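Local coordinates for intracellular protein transport protein USO1 (PDB 6LSU), which is required for protein transport from the endoplasmic reticulum to the Golgi complex, the present chain being the globular head of this dimeric, coiled-coil tether, at residues T87-F92 / I167-A172; D146-L151 / R182-S187; Q109-N114 / A210-M215; E153-D158 / S193-L198. All coordinates share one frame; numbering follows the deposited sequence.

Contact 1. Residues T87-F92 / I167-A172; sequences TILILF and IQLLEA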
loop_
_atom_site.group_PDB
_atom_site.type_symbol
_atom_site.label_atom_id
_atom_site.label_comp_id
_atom_site.label_asym_id
_atom_site.label_seq_id
_atom_site.Cartn_x
_atom_site.Cartn_y
_atom_site.Cartn_z
ATOM N N THR A 87 21.851 -7.989 35.437
ATOM C CA THR A 87 22.266 -9.419 35.395
ATOM C C THR A 87 21.233 -10.169 34.556
ATOM O O THR A 87 21.644 -10.893 33.588
ATOM C CB THR A 87 22.527 -9.999 36.793
ATOM O OG1 THR A 87 23.628 -9.260 37.349
ATOM C CG2 THR A 87 22.871 -11.481 36.725
ATOM N N ILE A 88 19.953 -9.926 34.790
ATOM C CA ILE A 88 18.902 -10.633 34.005
ATOM C C ILE A 88 19.032 -10.295 32.521
ATOM O O ILE A 88 18.889 -11.213 31.667
ATOM C CB ILE A 88 17.493 -10.321 34.511
ATOM C CG1 ILE A 88 17.377 -10.671 35.994
ATOM C CG2 ILE A 88 16.464 -11.086 33.664
ATOM C CD1 ILE A 88 16.009 -10.356 36.563
ATOM N N LEU A 89 19.251 -9.008 32.226
ATOM C CA LEU A 89 19.377 -8.497 30.841
ATOM C C LEU A 89 20.587 -9.146 30.183
ATOM O O LEU A 89 20.519 -9.471 28.993
ATOM C CB LEU A 89 19.493 -6.971 30.868
ATOM C CG LEU A 89 18.136 -6.285 30.977
ATOM C CD1 LEU A 89 18.253 -4.795 31.230
ATOM C CD2 LEU A 89 17.331 -6.563 29.728
ATOM N N ILE A 90 21.666 -9.338 30.934
ATOM C CA ILE A 90 22.852 -10.008 30.326
ATOM C C ILE A 90 22.451 -11.441 29.982
ATOM O O ILE A 90 22.730 -11.930 28.853
ATOM C CB ILE A 90 24.057 -9.959 31.248
ATOM C CG1 ILE A 90 24.495 -8.500 31.449
ATOM C CG2 ILE A 90 25.142 -10.862 30.678
ATOM C CD1 ILE A 90 25.765 -8.345 32.269
ATOM N N LEU A 91 21.713 -12.062 30.894
ATOM C CA LEU A 91 21.392 -13.500 30.781
ATOM C C LEU A 91 20.467 -13.735 29.587
ATOM O O LEU A 91 20.597 -14.814 28.936
ATOM C CB LEU A 91 20.781 -13.989 32.085
ATOM C CG LEU A 91 21.744 -14.113 33.262
ATOM C CD1 LEU A 91 20.963 -14.479 34.518
ATOM C CD2 LEU A 91 22.817 -15.140 32.971
ATOM N N PHE A 92 19.652 -12.749 29.233
ATOM C CA PHE A 92 18.559 -12.937 28.243
ATOM C C PHE A 92 19.006 -13.623 26.935
ATOM O O PHE A 92 18.218 -14.448 26.415
ATOM C CB PHE A 92 17.805 -11.654 27.921
ATOM C CG PHE A 92 16.405 -11.989 27.471
ATOM C CD1 PHE A 92 15.452 -12.340 28.403
ATOM C CD2 PHE A 92 16.068 -12.066 26.130
ATOM C CE1 PHE A 92 14.174 -12.716 28.015
ATOM C CE2 PHE A 92 14.782 -12.407 25.743
ATOM C CZ PHE A 92 13.838 -12.747 26.684
ATOM N N ILE A 167 11.942 -0.950 31.341
ATOM C CA ILE A 167 11.348 -0.814 29.980
ATOM C C ILE A 167 11.987 -1.873 29.084
ATOM O O ILE A 167 11.276 -2.641 28.452
ATOM C CB ILE A 167 11.576 0.592 29.392
ATOM C CG1 ILE A 167 10.812 1.658 30.172
ATOM C CG2 ILE A 167 11.154 0.605 27.940
ATOM C CD1 ILE A 167 11.051 3.072 29.684
ATOM N N GLN A 168 13.318 -1.910 29.055
ATOM C CA GLN A 168 14.078 -2.830 28.180
ATOM C C GLN A 168 13.727 -4.273 28.530
ATOM O O GLN A 168 13.511 -5.058 27.554
ATOM C CB GLN A 168 15.575 -2.554 28.286
ATOM C CG GLN A 168 15.933 -1.232 27.651
ATOM C CD GLN A 168 17.378 -0.811 27.851
ATOM O OE1 GLN A 168 17.976 -0.967 28.908
ATOM N NE2 GLN A 168 17.936 -0.216 26.811
ATOM N N LEU A 169 13.635 -4.618 29.827
ATOM C CA LEU A 169 13.384 -6.019 30.256
ATOM C C LEU A 169 11.989 -6.431 29.787
ATOM O O LEU A 169 11.854 -7.518 29.208
ATOM C CB LEU A 169 13.548 -6.173 31.773
ATOM C CG LEU A 169 13.467 -7.611 32.293
ATOM C CD1 LEU A 169 14.468 -8.516 31.587
ATOM C CD2 LEU A 169 13.683 -7.636 33.798
ATOM N N LEU A 170 11.013 -5.551 29.968
ATOM C CA LEU A 170 9.625 -5.746 29.471
ATOM C C LEU A 170 9.560 -5.885 27.952
ATOM O O LEU A 170 8.700 -6.672 27.475
ATOM C CB LEU A 170 8.783 -4.557 29.930
ATOM C CG LEU A 170 8.416 -4.657 31.406
ATOM C CD1 LEU A 170 7.586 -3.456 31.828
ATOM C CD2 LEU A 170 7.668 -5.974 31.681
ATOM N N GLU A 171 10.373 -5.119 27.219
ATOM C CA GLU A 171 10.458 -5.274 25.748
ATOM C C GLU A 171 10.971 -6.691 25.454
ATOM O O GLU A 171 10.509 -7.290 24.523
ATOM C CB GLU A 171 11.400 -4.245 25.101
ATOM C CG GLU A 171 10.853 -2.855 24.904
ATOM C CD GLU A 171 11.966 -1.956 24.342
ATOM O OE1 GLU A 171 12.064 -1.807 23.089
ATOM O OE2 GLU A 171 12.807 -1.470 25.132
ATOM N N ALA A 172 11.962 -7.168 26.186
ATOM C CA ALA A 172 12.551 -8.511 25.980
ATOM C C ALA A 172 11.486 -9.595 26.172
ATOM O O ALA A 172 11.362 -10.496 25.313
ATOM C CB ALA A 172 13.707 -8.692 26.905
#

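Contact 2. Residues D146-L151 / R182-S187; sequences DLIHLL and RSALIS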
loop_
_atom_site.group_PDB
_atom_site.type_symbol
_atom_site.label_atom_id
_atom_site.label_comp_id
_atom_site.label_asym_id
_atom_site.label_seq_id
_atom_site.Cartn_x
_atom_site.Cartn_y
_atom_site.Cartn_z
ATOM N N ASP A 146 3.232 -11.173 39.713
ATOM C CA ASP A 146 3.648 -10.184 40.747
ATOM C C ASP A 146 4.976 -9.530 40.348
ATOM O O ASP A 146 5.178 -8.338 40.650
ATOM C CB ASP A 146 3.801 -10.849 42.120
ATOM C CG ASP A 146 2.568 -11.595 42.609
ATOM O OD1 ASP A 146 1.453 -11.298 42.108
ATOM O OD2 ASP A 146 2.741 -12.473 43.489
ATOM N N LEU A 147 5.885 -10.304 39.751
ATOM C CA LEU A 147 7.179 -9.788 39.244
ATOM C C LEU A 147 6.923 -8.704 38.183
ATOM O O LEU A 147 7.528 -7.621 38.310
ATOM C CB LEU A 147 7.990 -10.955 38.682
ATOM C CG LEU A 147 8.956 -11.581 39.669
ATOM C CD1 LEU A 147 9.747 -12.704 39.006
ATOM C CD2 LEU A 147 9.888 -10.525 40.223
ATOM N N ILE A 148 6.062 -8.981 37.194
ATOM C CA ILE A 148 5.600 -7.962 36.217
ATOM C C ILE A 148 5.123 -6.741 37.003
ATOM O O ILE A 148 5.591 -5.613 36.683
ATOM C CB ILE A 148 4.500 -8.493 35.270
ATOM C CG1 ILE A 148 4.963 -9.648 34.388
ATOM C CG2 ILE A 148 3.966 -7.360 34.412
ATOM C CD1 ILE A 148 6.095 -9.293 33.451
ATOM N N HIS A 149 4.234 -6.930 37.987
ATOM C CA HIS A 149 3.655 -5.804 38.768
ATOM C C HIS A 149 4.800 -5.112 39.529
ATOM O O HIS A 149 4.785 -3.863 39.651
ATOM C CB HIS A 149 2.458 -6.278 39.608
ATOM C CG HIS A 149 1.276 -6.720 38.797
ATOM N ND1 HIS A 149 -0.004 -6.249 39.027
ATOM C CD2 HIS A 149 1.163 -7.591 37.768
ATOM C CE1 HIS A 149 -0.843 -6.817 38.179
ATOM N NE2 HIS A 149 -0.154 -7.642 37.398
ATOM N N LEU A 150 5.831 -5.844 39.953
ATOM C CA LEU A 150 6.989 -5.237 40.677
ATOM C C LEU A 150 7.742 -4.325 39.700
ATOM O O LEU A 150 7.923 -3.105 40.009
ATOM C CB LEU A 150 7.928 -6.326 41.213
ATOM C CG LEU A 150 9.220 -5.820 41.856
ATOM C CD1 LEU A 150 8.920 -5.058 43.122
ATOM C CD2 LEU A 150 10.175 -6.950 42.155
ATOM N N LEU A 151 8.126 -4.882 38.539
ATOM C CA LEU A 151 8.806 -4.138 37.443
ATOM C C LEU A 151 8.013 -2.862 37.148
ATOM O O LEU A 151 8.602 -1.729 37.064
ATOM C CB LEU A 151 8.892 -5.010 36.190
ATOM C CG LEU A 151 9.874 -6.165 36.272
ATOM C CD1 LEU A 151 9.810 -6.986 35.009
ATOM C CD2 LEU A 151 11.283 -5.688 36.544
ATOM N N ARG A 182 1.453 -9.403 28.298
ATOM C CA ARG A 182 0.384 -8.425 27.971
ATOM C C ARG A 182 -0.779 -8.706 28.931
ATOM O O ARG A 182 -1.268 -7.780 29.577
ATOM C CB ARG A 182 -0.001 -8.464 26.486
ATOM C CG ARG A 182 -1.056 -7.427 26.114
ATOM C CD ARG A 182 -1.561 -7.556 24.687
ATOM N NE ARG A 182 -0.493 -7.260 23.745
ATOM C CZ ARG A 182 0.018 -8.103 22.848
ATOM N NH1 ARG A 182 -0.448 -9.333 22.717
ATOM N NH2 ARG A 182 1.012 -7.703 22.075
ATOM N N SER A 183 -1.107 -9.982 29.114
ATOM C CA SER A 183 -2.055 -10.485 30.149
ATOM C C SER A 183 -1.742 -9.909 31.545
ATOM O O SER A 183 -2.628 -9.233 32.132
ATOM C CB SER A 183 -2.058 -11.971 30.181
ATOM O OG SER A 183 -3.190 -12.421 30.904
ATOM N N ALA A 184 -0.524 -10.135 32.040
ATOM C CA ALA A 184 -0.040 -9.646 33.353
ATOM C C ALA A 184 -0.183 -8.120 33.433
ATOM O O ALA A 184 -0.679 -7.647 34.477
ATOM C CB ALA A 184 1.396 -10.080 33.597
ATOM N N LEU A 185 0.257 -7.385 32.399
ATOM C CA LEU A 185 0.330 -5.895 32.463
ATOM C C LEU A 185 -1.080 -5.314 32.591
ATOM O O LEU A 185 -1.230 -4.369 33.374
ATOM C CB LEU A 185 1.065 -5.327 31.244
ATOM C CG LEU A 185 2.587 -5.298 31.370
ATOM C CD1 LEU A 185 3.227 -5.199 30.004
ATOM C CD2 LEU A 185 3.026 -4.148 32.260
ATOM N N ILE A 186 -2.038 -5.847 31.825
ATOM C CA ILE A 186 -3.493 -5.488 31.840
ATOM C C ILE A 186 -4.066 -5.720 33.249
ATOM O O ILE A 186 -4.860 -4.875 33.707
ATOM C CB ILE A 186 -4.274 -6.318 30.796
ATOM C CG1 ILE A 186 -3.871 -6.008 29.354
ATOM C CG2 ILE A 186 -5.773 -6.150 30.988
ATOM C CD1 ILE A 186 -4.413 -7.004 28.350
ATOM N N SER A 187 -3.739 -6.860 33.875
ATOM C CA SER A 187 -4.185 -7.253 35.240
ATOM C C SER A 187 -3.926 -6.092 36.194
ATOM O O SER A 187 -4.882 -5.653 36.848
ATOM C CB SER A 187 -3.509 -8.494 35.748
ATOM O OG SER A 187 -3.479 -9.505 34.757
#

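Contact 3. Residues Q109-N114 / A210-M215; sequences QSRLQN and AILLLM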
loop_
_atom_site.group_PDB
_atom_site.type_symbol
_atom_site.label_atom_id
_atom_site.label_comp_id
_atom_site.label_asym_id
_atom_site.label_seq_id
_atom_site.Cartn_x
_atom_site.Cartn_y
_atom_site.Cartn_z
ATOM N N GLN A 109 13.819 -5.717 17.908
ATOM C CA GLN A 109 12.629 -6.631 18.002
ATOM C C GLN A 109 11.357 -5.797 18.217
ATOM O O GLN A 109 10.335 -6.114 17.575
ATOM C CB GLN A 109 12.730 -7.638 19.136
ATOM C CG GLN A 109 13.905 -8.570 18.996
ATOM C CD GLN A 109 13.972 -9.106 17.591
ATOM O OE1 GLN A 109 14.915 -8.769 16.870
ATOM N NE2 GLN A 109 12.946 -9.871 17.172
ATOM N N SER A 110 11.372 -4.766 19.072
ATOM C CA SER A 110 10.135 -3.969 19.298
ATOM C C SER A 110 9.760 -3.238 18.017
ATOM O O SER A 110 8.585 -3.200 17.744
ATOM C CB SER A 110 10.244 -3.034 20.467
ATOM O OG SER A 110 10.493 -3.775 21.664
ATOM N N ARG A 111 10.743 -2.821 17.196
ATOM C CA ARG A 111 10.429 -2.240 15.860
ATOM C C ARG A 111 9.938 -3.317 14.873
ATOM O O ARG A 111 8.789 -3.177 14.397
ATOM C CB ARG A 111 11.618 -1.512 15.267
ATOM C CG ARG A 111 12.085 -0.357 16.130
ATOM C CD ARG A 111 13.263 0.388 15.563
ATOM N NE ARG A 111 13.250 1.668 16.243
ATOM C CZ ARG A 111 14.193 2.085 17.053
ATOM N NH1 ARG A 111 15.269 1.347 17.246
ATOM N NH2 ARG A 111 14.082 3.255 17.647
ATOM N N LEU A 112 10.772 -4.311 14.518
ATOM C CA LEU A 112 10.472 -5.199 13.349
ATOM C C LEU A 112 9.176 -5.971 13.613
ATOM O O LEU A 112 8.335 -6.033 12.698
ATOM C CB LEU A 112 11.629 -6.154 13.075
ATOM C CG LEU A 112 12.915 -5.483 12.640
ATOM C CD1 LEU A 112 13.973 -6.506 12.263
ATOM C CD2 LEU A 112 12.672 -4.523 11.486
ATOM N N GLN A 113 8.987 -6.464 14.832
ATOM C CA GLN A 113 7.800 -7.284 15.221
ATOM C C GLN A 113 6.514 -6.450 15.155
ATOM O O GLN A 113 5.418 -7.060 15.139
ATOM C CB GLN A 113 7.932 -7.899 16.631
ATOM C CG GLN A 113 9.039 -8.944 16.754
ATOM C CD GLN A 113 8.991 -9.697 18.059
ATOM O OE1 GLN A 113 7.980 -9.735 18.771
ATOM N NE2 GLN A 113 10.110 -10.308 18.399
ATOM N N ASN A 114 6.583 -5.126 15.222
ATOM C CA ASN A 114 5.339 -4.338 15.470
ATOM C C ASN A 114 5.193 -3.154 14.512
ATOM O O ASN A 114 4.165 -2.506 14.607
ATOM C CB ASN A 114 5.247 -3.870 16.925
ATOM C CG ASN A 114 5.520 -4.977 17.937
ATOM O OD1 ASN A 114 4.659 -5.813 18.219
ATOM N ND2 ASN A 114 6.711 -4.999 18.508
ATOM N N ALA A 210 10.196 3.988 25.619
ATOM C CA ALA A 210 8.793 3.781 26.015
ATOM C C ALA A 210 7.886 3.744 24.777
ATOM O O ALA A 210 6.817 3.150 24.881
ATOM C CB ALA A 210 8.363 4.866 26.993
ATOM N N ILE A 211 8.231 4.453 23.688
ATOM C CA ILE A 211 7.482 4.400 22.387
ATOM C C ILE A 211 7.532 2.985 21.823
ATOM O O ILE A 211 6.477 2.484 21.431
ATOM C CB ILE A 211 8.054 5.421 21.380
ATOM C CG1 ILE A 211 8.048 6.830 21.972
ATOM C CG2 ILE A 211 7.230 5.376 20.078
ATOM C CD1 ILE A 211 8.776 7.835 21.154
ATOM N N LEU A 212 8.707 2.334 21.865
ATOM C CA LEU A 212 8.955 0.941 21.435
ATOM C C LEU A 212 8.113 -0.016 22.282
ATOM O O LEU A 212 7.514 -0.907 21.664
ATOM C CB LEU A 212 10.449 0.638 21.521
ATOM C CG LEU A 212 11.294 1.442 20.537
ATOM C CD1 LEU A 212 12.755 1.100 20.625
ATOM C CD2 LEU A 212 10.794 1.203 19.115
ATOM N N LEU A 213 8.054 0.147 23.610
ATOM C CA LEU A 213 7.359 -0.833 24.489
ATOM C C LEU A 213 5.867 -0.610 24.224
ATOM O O LEU A 213 5.072 -1.591 24.072
ATOM C CB LEU A 213 7.772 -0.632 25.952
ATOM C CG LEU A 213 6.990 -1.444 26.990
ATOM C CD1 LEU A 213 7.158 -2.927 26.759
ATOM C CD2 LEU A 213 7.390 -1.111 28.436
ATOM N N LEU A 214 5.483 0.655 24.082
ATOM C CA LEU A 214 4.065 0.931 23.775
ATOM C C LEU A 214 3.701 0.272 22.437
ATOM O O LEU A 214 2.616 -0.312 22.345
ATOM C CB LEU A 214 3.885 2.443 23.784
ATOM C CG LEU A 214 3.726 3.022 25.182
ATOM C CD1 LEU A 214 3.962 4.520 25.177
ATOM C CD2 LEU A 214 2.333 2.705 25.724
ATOM N N MET A 215 4.580 0.345 21.425
ATOM C CA MET A 215 4.309 -0.320 20.132
ATOM C C MET A 215 4.024 -1.806 20.376
ATOM O O MET A 215 3.050 -2.308 19.784
ATOM C CB MET A 215 5.495 -0.218 19.174
ATOM C CG MET A 215 5.588 1.093 18.421
ATOM S SD MET A 215 7.186 1.206 17.576
ATOM C CE MET A 215 7.007 -0.305 16.630
#

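Contact 4. Residues E153-D158 / S193-L198; sequences EFWEID and STMVSL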
loop_
_atom_site.group_PDB
_atom_site.type_symbol
_atom_site.label_atom_id
_atom_site.label_comp_id
_atom_site.label_asym_id
_atom_site.label_seq_id
_atom_site.Cartn_x
_atom_site.Cartn_y
_atom_site.Cartn_z
ATOM N N GLU A 153 6.139 -1.250 39.129
ATOM C CA GLU A 153 6.231 -0.358 40.320
ATOM C C GLU A 153 7.600 0.322 40.330
ATOM O O GLU A 153 7.629 1.472 40.776
ATOM C CB GLU A 153 5.906 -1.112 41.613
ATOM C CG GLU A 153 4.922 -0.360 42.506
ATOM C CD GLU A 153 3.514 -0.201 41.934
ATOM O OE1 GLU A 153 3.025 0.967 41.850
ATOM O OE2 GLU A 153 2.903 -1.239 41.577
ATOM N N PHE A 154 8.647 -0.309 39.768
ATOM C CA PHE A 154 10.005 0.280 39.580
ATOM C C PHE A 154 10.001 1.606 38.783
ATOM O O PHE A 154 10.978 2.385 38.896
ATOM C CB PHE A 154 10.946 -0.703 38.874
ATOM C CG PHE A 154 11.465 -1.830 39.732
ATOM C CD1 PHE A 154 11.415 -1.762 41.122
ATOM C CD2 PHE A 154 12.082 -2.927 39.152
ATOM C CE1 PHE A 154 11.901 -2.803 41.896
ATOM C CE2 PHE A 154 12.597 -3.951 39.936
ATOM C CZ PHE A 154 12.493 -3.894 41.310
ATOM N N TRP A 155 8.988 1.880 37.958
ATOM C CA TRP A 155 8.916 3.162 37.211
ATOM C C TRP A 155 8.694 4.341 38.167
ATOM O O TRP A 155 8.863 5.484 37.736
ATOM C CB TRP A 155 7.862 3.114 36.094
ATOM C CG TRP A 155 8.268 2.241 34.944
ATOM C CD1 TRP A 155 9.552 1.983 34.519
ATOM C CD2 TRP A 155 7.400 1.446 34.116
ATOM N NE1 TRP A 155 9.523 1.115 33.453
ATOM C CE2 TRP A 155 8.215 0.791 33.166
ATOM C CE3 TRP A 155 6.024 1.253 34.053
ATOM C CZ2 TRP A 155 7.693 -0.052 32.182
ATOM C CZ3 TRP A 155 5.498 0.446 33.059
ATOM C CH2 TRP A 155 6.324 -0.218 32.145
ATOM N N GLU A 156 8.320 4.091 39.422
ATOM C CA GLU A 156 8.175 5.160 40.448
ATOM C C GLU A 156 9.559 5.455 41.058
ATOM O O GLU A 156 9.783 6.568 41.491
ATOM C CB GLU A 156 7.148 4.765 41.520
ATOM C CG GLU A 156 5.842 4.197 40.992
ATOM C CD GLU A 156 5.154 5.051 39.931
ATOM O OE1 GLU A 156 5.345 6.303 39.959
ATOM O OE2 GLU A 156 4.421 4.469 39.044
ATOM N N ILE A 157 10.488 4.512 41.072
ATOM C CA ILE A 157 11.874 4.775 41.564
ATOM C C ILE A 157 12.420 5.977 40.802
ATOM O O ILE A 157 12.173 6.092 39.606
ATOM C CB ILE A 157 12.805 3.555 41.423
ATOM C CG1 ILE A 157 12.293 2.368 42.239
ATOM C CG2 ILE A 157 14.229 3.927 41.809
ATOM C CD1 ILE A 157 13.221 1.146 42.232
ATOM N N ASP A 158 13.166 6.813 41.511
ATOM C CA ASP A 158 13.725 8.095 41.029
ATOM C C ASP A 158 15.141 7.803 40.511
ATOM O O ASP A 158 16.083 8.520 40.893
ATOM C CB ASP A 158 13.627 9.136 42.150
ATOM C CG ASP A 158 14.330 10.431 41.804
ATOM O OD1 ASP A 158 13.764 11.177 40.970
ATOM O OD2 ASP A 158 15.466 10.656 42.338
ATOM N N SER A 193 -1.422 3.601 31.942
ATOM C CA SER A 193 -1.388 5.069 32.188
ATOM C C SER A 193 0.040 5.441 32.540
ATOM O O SER A 193 0.495 6.508 32.112
ATOM C CB SER A 193 -2.326 5.534 33.276
ATOM O OG SER A 193 -3.358 4.592 33.450
ATOM N N THR A 194 0.675 4.571 33.313
ATOM C CA THR A 194 2.047 4.772 33.836
ATOM C C THR A 194 3.018 4.737 32.666
ATOM O O THR A 194 3.735 5.713 32.561
ATOM C CB THR A 194 2.412 3.739 34.918
ATOM O OG1 THR A 194 1.485 3.884 35.984
ATOM C CG2 THR A 194 3.815 3.919 35.445
ATOM N N MET A 195 2.988 3.651 31.858
ATOM C CA MET A 195 3.723 3.504 30.565
ATOM C C MET A 195 3.576 4.757 29.695
ATOM O O MET A 195 4.608 5.359 29.312
ATOM C CB MET A 195 3.176 2.327 29.768
ATOM C CG MET A 195 4.105 1.179 29.680
ATOM S SD MET A 195 3.477 0.074 28.386
ATOM C CE MET A 195 3.897 -1.482 29.192
ATOM N N VAL A 196 2.341 5.163 29.415
ATOM C CA VAL A 196 2.119 6.391 28.600
ATOM C C VAL A 196 2.873 7.557 29.269
ATOM O O VAL A 196 3.501 8.376 28.530
ATOM C CB VAL A 196 0.625 6.689 28.399
ATOM C CG1 VAL A 196 0.432 8.039 27.736
ATOM C CG2 VAL A 196 -0.072 5.595 27.610
ATOM N N SER A 197 2.916 7.594 30.600
ATOM C CA SER A 197 3.548 8.711 31.353
ATOM C C SER A 197 5.062 8.698 31.152
ATOM O O SER A 197 5.643 9.825 31.184
ATOM C CB SER A 197 3.186 8.708 32.810
ATOM O OG SER A 197 1.762 8.714 32.972
ATOM N N LEU A 198 5.679 7.521 30.914
ATOM C CA LEU A 198 7.138 7.436 30.591
ATOM C C LEU A 198 7.494 8.403 29.439
ATOM O O LEU A 198 8.591 8.884 29.407
ATOM C CB LEU A 198 7.525 6.002 30.258
ATOM C CG LEU A 198 7.371 4.971 31.365
ATOM C CD1 LEU A 198 7.573 3.590 30.790
ATOM C CD2 LEU A 198 8.361 5.234 32.511
#

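Contact 1. Residues T87-F92 / I167-A172
F92 meets A172 through the face of its ring. From CB the side chain leads to CG, anti to the backbone N (chi1 -154°), and the ring beyond it lies beneath the methyl of A172. CD2 and CE2 approach A172 CB, which stands 4.0 Å from the centroid of the F92 ring and only 6° off its normal, a CH-pi contact. At the tip, F92 CZ comes 3.6 Å from A172 O. The rest of the contact is mostly aliphatic. L169 CD1 is shared by two neighbours, touching I88 CG2 and L89 CD2, each at 3.9 Å. The side chains of I88 and L169 cross at about a right angle. An alanine in place of F92 would probably leave the A172 methyl without its ring and open a gap beside A172 between the two segments. The segment axes run roughly parallel, 33° apart and 10.5 Å at their closest. All the touching residues are buried between ARM 1 and ARM 2. Helix 132-143 touches both segments, I137 against I88 and F92, L141 against L169, while helix 204-218 lies against I167, L170 and E171 of helix 160-174.

Contact 2. Residues D146-L151 / R182-S187
I148 and A184 form the apolar centre of this contact, where the CA atoms of the two residues come within 6.5 Å. The methyl of A184 nestles against the branched side chain of I148: its CB lies 3.7 Å from I148 CG1 and only slightly farther from I148 CG2 and CB. I148 CG2, anti to the backbone N, also reaches L185, whose CG is 3.9 Å away and whose CD2 is close behind. The side chains of I148 and L185 cross at about a right angle, and the CG2 methyl of I148 touches both A184 and L185. All three residues are buried, and L170 of helix 160-174 packs on I148 as well.

The polar part lies beside this patch, around the partly exposed H149. Its ring passes next to A184, and NE2 makes a weak hydrogen bond of 3.0 Å to A184 O, with an N-H...O angle of 126°, far from straight. The same ring meets S187 at its edge, where S187 CB lies in the ring plane, 3.8 Å from H149 NE2. The hydroxyl of S187 has a different partner, E145, just before 146-151, to which OG is hydrogen-bonded, and S183 O also lies near it. The serine thus offers the imidazole its carbon while its oxygen ties the same two helices together.

With axes 9.1 Å apart and crossing at -64°, the segments join helix 145-154 of ARM 2 to helix 178-187 of ARM 3, the kind of inter-repeat helix packing by which armadillo repeats stack into a continuous superhelix.

Contact 3. Residues Q109-N114 / A210-M215
R111 and L212 lie obliquely across each other, the aliphatic and the charged parts of the arginine both resting on the leucine. R111 is extended from CG to NE, which carries CG, NE and the guanidinium past the two leucine methyls. L212 CD2 touches R111 CG at 3.6 Å and also NE, whereas L212 CD1 sits 3.9 Å above one face of the guanidinium, offset toward its rim. The charge is answered elsewhere, by a salt bridge from R111 NH2 to D255 of helix 251-264.

Nearer the backbone, S110 CB faces L212 CB at 3.8 Å, while S110 OG is probably hydrogen-bonded to E171. M215 bends at chi3 (57°), which turns its CE in toward the other segment, 3.5 Å from S110 O and 4.0 Å from N114 CB. The same carbonyl oxygen accepts a bond from N114, whose ND2 donates a nearly straight bond of 2.7 Å to S110 O, with the oxygen almost in the amide plane. The bond ties the amide of N114 back to the carbonyl of S110, while N114 CB, not the amide, packs on the methionine methyl.

The contact joins helix 103-112, from the chain between ARM 1 and ARM 2, to helix 204-218 of ARM 3, within the armadillo-repeat architecture of the Uso1 head.

Contact 4. Residues E153-D158 / S193-L198
W155 CA and T194 CA lie 7.8 Å apart, the closest pair of CA atoms between the two segments, with T194 in helix 191-198. The indole of W155 carries the contact, with three residues set around it. L198, crossing the tryptophan at about a right angle, lays CD1 over the six-membered ring, 3.9 Å from its centroid and 15° off the normal, a CH-pi contact. Its second methyl, CD2, covers the five-membered side, 3.9 Å from W155 CG. T194 CG2 comes to the ring edge, 3.7 Å from W155 CE3. This methyl is anti to the backbone N, while T194 OG1 is hydrogen-bonded back to T190 O. M195 CG packs obliquely on the far end of the indole, 3.6 Å from W155 CH2, and its CE follows. On the exposed side, E156 and T194 meet tip to tip, E156 OE2 lying 3.7 Å from T194 CG2. Replacing W155 by an alanine would probably open a gap among L198, M195 and T194, and leave the methyls of L198 without an aromatic face. The chemistry is thus almost wholly apolar: ARM 2 and ARM 3 are joined here by dispersion and shape rather than by directed bonds, with the carboxylate of E156 kept at the exposed margin.

Overall arrangement
The four contacts form one continuous block in the N-terminal part of the head, on the same side of the chain's centre. Helix 160-174 of contact 1 is the hub. L170 reaches contact 2 through L151, and contact 4 through W155, its CD1 lying 3.4 Å from W155 CZ2. E171 OE1 reaches contact 3, 2.9 Å from S110 OG in a probable hydrogen bond. Contacts 2 and 4 both use helix 145-154; their centres are about 13 Å apart. L213 links contacts 3 and 4 by packing on M195 and W155. Contacts 2 and 3 do not touch, their nearest atoms being about 6 Å apart.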